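Local structure of deoxyribodipyrimidine photo-lyase (Oryza sativa Japonica Group, 3UMV) at residues G38-M44 with A130-D136. The protein repairs ultraviolet-damaged DNA, using light and a bound FAD to split cyclobutane pyrimidine dimers back into separate pyrimidines. Numbering follows the deposited sequence.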
loop_
_atom_site.group_PDB
_atom_site.type_symbol
_atom_site.label_atom_id
_atom_site.label_comp_id
_atom_site.label_asym_id
_atom_site.label_seq_id
_atom_site.Cartn_x
_atom_site.Cartn_y
_atom_site.Cartn_z
ATOM N N GLY A 38 23.124 -19.868 13.868
ATOM C CA GLY A 38 22.981 -18.432 14.021
ATOM C C GLY A 38 21.521 -18.007 13.921
ATOM O O GLY A 38 20.732 -18.654 13.236
ATOM N N PRO A 39 21.159 -16.919 14.614
ATOM C CA PRO A 39 19.795 -16.377 14.608
ATOM C C PRO A 39 19.260 -16.115 13.200
ATOM O O PRO A 39 20.024 -15.861 12.267
ATOM C CB PRO A 39 19.944 -15.049 15.354
ATOM C CG PRO A 39 21.144 -15.276 16.278
ATOM C CD PRO A 39 22.070 -16.159 15.488
ATOM N N VAL A 40 17.942 -16.184 13.056
ATOM C CA VAL A 40 17.279 -15.734 11.846
ATOM C C VAL A 40 16.628 -14.389 12.156
ATOM O O VAL A 40 15.972 -14.238 13.191
ATOM C CB VAL A 40 16.188 -16.729 11.391
ATOM C CG1 VAL A 40 15.439 -16.180 10.165
ATOM C CG2 VAL A 40 16.808 -18.113 11.118
ATOM N N VAL A 41 16.829 -13.410 11.275
ATOM C CA VAL A 41 16.250 -12.084 11.471
ATOM C C VAL A 41 15.283 -11.777 10.341
ATOM O O VAL A 41 15.660 -11.868 9.174
ATOM C CB VAL A 41 17.327 -10.992 11.466
ATOM C CG1 VAL A 41 16.689 -9.600 11.604
ATOM C CG2 VAL A 41 18.341 -11.243 12.570
ATOM N N TYR A 42 14.042 -11.430 10.693
ATOM C CA TYR A 42 13.071 -10.952 9.721
ATOM C C TYR A 42 13.074 -9.426 9.754
ATOM O O TYR A 42 12.710 -8.808 10.759
ATOM C CB TYR A 42 11.665 -11.516 10.007
ATOM C CG TYR A 42 10.530 -10.810 9.286
ATOM C CD1 TYR A 42 10.674 -10.353 7.976
ATOM C CD2 TYR A 42 9.294 -10.618 9.911
ATOM C CE1 TYR A 42 9.639 -9.695 7.319
ATOM C CE2 TYR A 42 8.239 -9.966 9.252
ATOM C CZ TYR A 42 8.416 -9.520 7.957
ATOM O OH TYR A 42 7.379 -8.888 7.297
ATOM N N TRP A 43 13.562 -8.835 8.670
ATOM C CA TRP A 43 13.503 -7.397 8.486
ATOM C C TRP A 43 12.111 -7.054 7.965
ATOM O O TRP A 43 11.820 -7.206 6.784
ATOM C CB TRP A 43 14.606 -6.942 7.515
ATOM C CG TRP A 43 14.527 -5.483 7.124
ATOM C CD1 TRP A 43 13.773 -4.508 7.723
ATOM C CD2 TRP A 43 15.206 -4.844 6.028
ATOM N NE1 TRP A 43 13.958 -3.312 7.084
ATOM C CE2 TRP A 43 14.827 -3.487 6.037
ATOM C CE3 TRP A 43 16.100 -5.288 5.042
ATOM C CZ2 TRP A 43 15.306 -2.561 5.091
ATOM C CZ3 TRP A 43 16.582 -4.361 4.103
ATOM C CH2 TRP A 43 16.182 -3.020 4.139
ATOM N N MET A 44 11.242 -6.643 8.886
ATOM C CA MET A 44 9.879 -6.245 8.569
ATOM C C MET A 44 9.873 -4.846 7.973
ATOM O O MET A 44 10.448 -3.930 8.553
ATOM C CB MET A 44 9.068 -6.238 9.863
ATOM C CG MET A 44 7.606 -5.829 9.697
ATOM S SD MET A 44 6.805 -5.748 11.311
ATOM C CE MET A 44 6.417 -7.469 11.627
ATOM N N ALA A 130 24.024 -13.543 12.750
ATOM C CA ALA A 130 22.852 -14.140 12.110
ATOM C C ALA A 130 23.243 -15.046 10.947
ATOM O O ALA A 130 24.219 -14.790 10.240
ATOM C CB ALA A 130 21.867 -13.050 11.640
ATOM N N SER A 131 22.481 -16.116 10.766
ATOM C CA SER A 131 22.697 -17.031 9.655
ATOM C C SER A 131 21.927 -16.547 8.437
ATOM O O SER A 131 22.417 -16.616 7.313
ATOM C CB SER A 131 22.220 -18.427 10.032
ATOM O OG SER A 131 20.841 -18.404 10.352
ATOM N N THR A 132 20.712 -16.061 8.666
ATOM C CA THR A 132 19.859 -15.627 7.568
ATOM C C THR A 132 19.120 -14.326 7.865
ATOM O O THR A 132 18.608 -14.133 8.962
ATOM C CB THR A 132 18.829 -16.715 7.199
ATOM O OG1 THR A 132 19.506 -17.966 7.005
ATOM C CG2 THR A 132 18.080 -16.346 5.915
ATOM N N LEU A 133 19.077 -13.444 6.871
ATOM C CA LEU A 133 18.203 -12.281 6.898
ATOM C C LEU A 133 17.049 -12.533 5.936
ATOM O O LEU A 133 17.275 -12.881 4.781
ATOM C CB LEU A 133 18.973 -11.033 6.454
ATOM C CG LEU A 133 18.159 -9.752 6.223
ATOM C CD1 LEU A 133 17.646 -9.197 7.531
ATOM C CD2 LEU A 133 19.008 -8.710 5.502
ATOM N N VAL A 134 15.818 -12.370 6.409
ATOM C CA VAL A 134 14.649 -12.500 5.542
ATOM C C VAL A 134 14.002 -11.137 5.377
ATOM O O VAL A 134 13.703 -10.476 6.354
ATOM C CB VAL A 134 13.606 -13.465 6.132
ATOM C CG1 VAL A 134 12.381 -13.557 5.198
ATOM C CG2 VAL A 134 14.243 -14.835 6.385
ATOM N N ALA A 135 13.780 -10.708 4.140
ATOM C CA ALA A 135 13.065 -9.447 3.928
ATOM C C ALA A 135 11.715 -9.702 3.274
ATOM O O ALA A 135 11.538 -10.726 2.622
ATOM C CB ALA A 135 13.895 -8.486 3.083
ATOM N N ASP A 136 10.769 -8.786 3.462
ATOM C CA ASP A 136 9.524 -8.820 2.704
ATOM C C ASP A 136 9.676 -8.013 1.408
ATOM O O ASP A 136 10.780 -7.561 1.074
ATOM C CB ASP A 136 8.271 -8.439 3.551
ATOM C CG ASP A 136 8.410 -7.086 4.287
ATOM O OD1 ASP A 136 7.902 -6.964 5.433
ATOM O OD2 ASP A 136 8.974 -6.132 3.708
HETATM O O HOH W 1 19.823 -20.510 11.370
HETATM O O HOH W 2 11.754 -6.005 4.309
#
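D136 OD1 accepts three hydrogen bonds: one from Y42 OH, at 2.7 Å, and two from the backbone nitrogens of L45 and D47. The phenol comes to it on the anti side, 18° out of the carboxylate plane, and ring and carboxylate stand at 81° to each other. D136 CG lies between its own backbone N and carbonyl carbon, which points the carboxylate at the C-terminal end of strand 40-44, within reach of the backbone nitrogens that follow it. OD2 takes R46 N and a water that also binds W43 O and D136 N, so the water bridges the strands where direct pairing gives out. A phenylalanine in place of Y42 would probably leave OD1 one donor short and N53 ND2 without this acceptor, the other bonds still holding the carboxylate.

Between the two parallel strands the bonds form a ladder, V41 N to T132 O, V134 N to V41 O and W43 N to V134 O, at 2.8 to 3.0 Å. The first two are nearly straight, 173° at the hydrogen; the third is clearly more bent. V134 O also lies in the plane of the Y42 ring, at its edge, 3.4 Å from CD1. Before the strands pair, S131 N bonds to P39 O.

On the face of V40 and V134, packed by helix 54-66, V40 CG1 meets V134 CG2 at 4.2 Å. On the face of L133 and W43, L133 CD1 packs against W43 CB at 3.8 Å, and helices 120-127 and 141-157 close over both residues. Neighbouring parallel strands at the middle of the sheet, sandwiched between helices, are characteristic of the Rossmann-like alpha/beta domain of photolyases and cryptochromes.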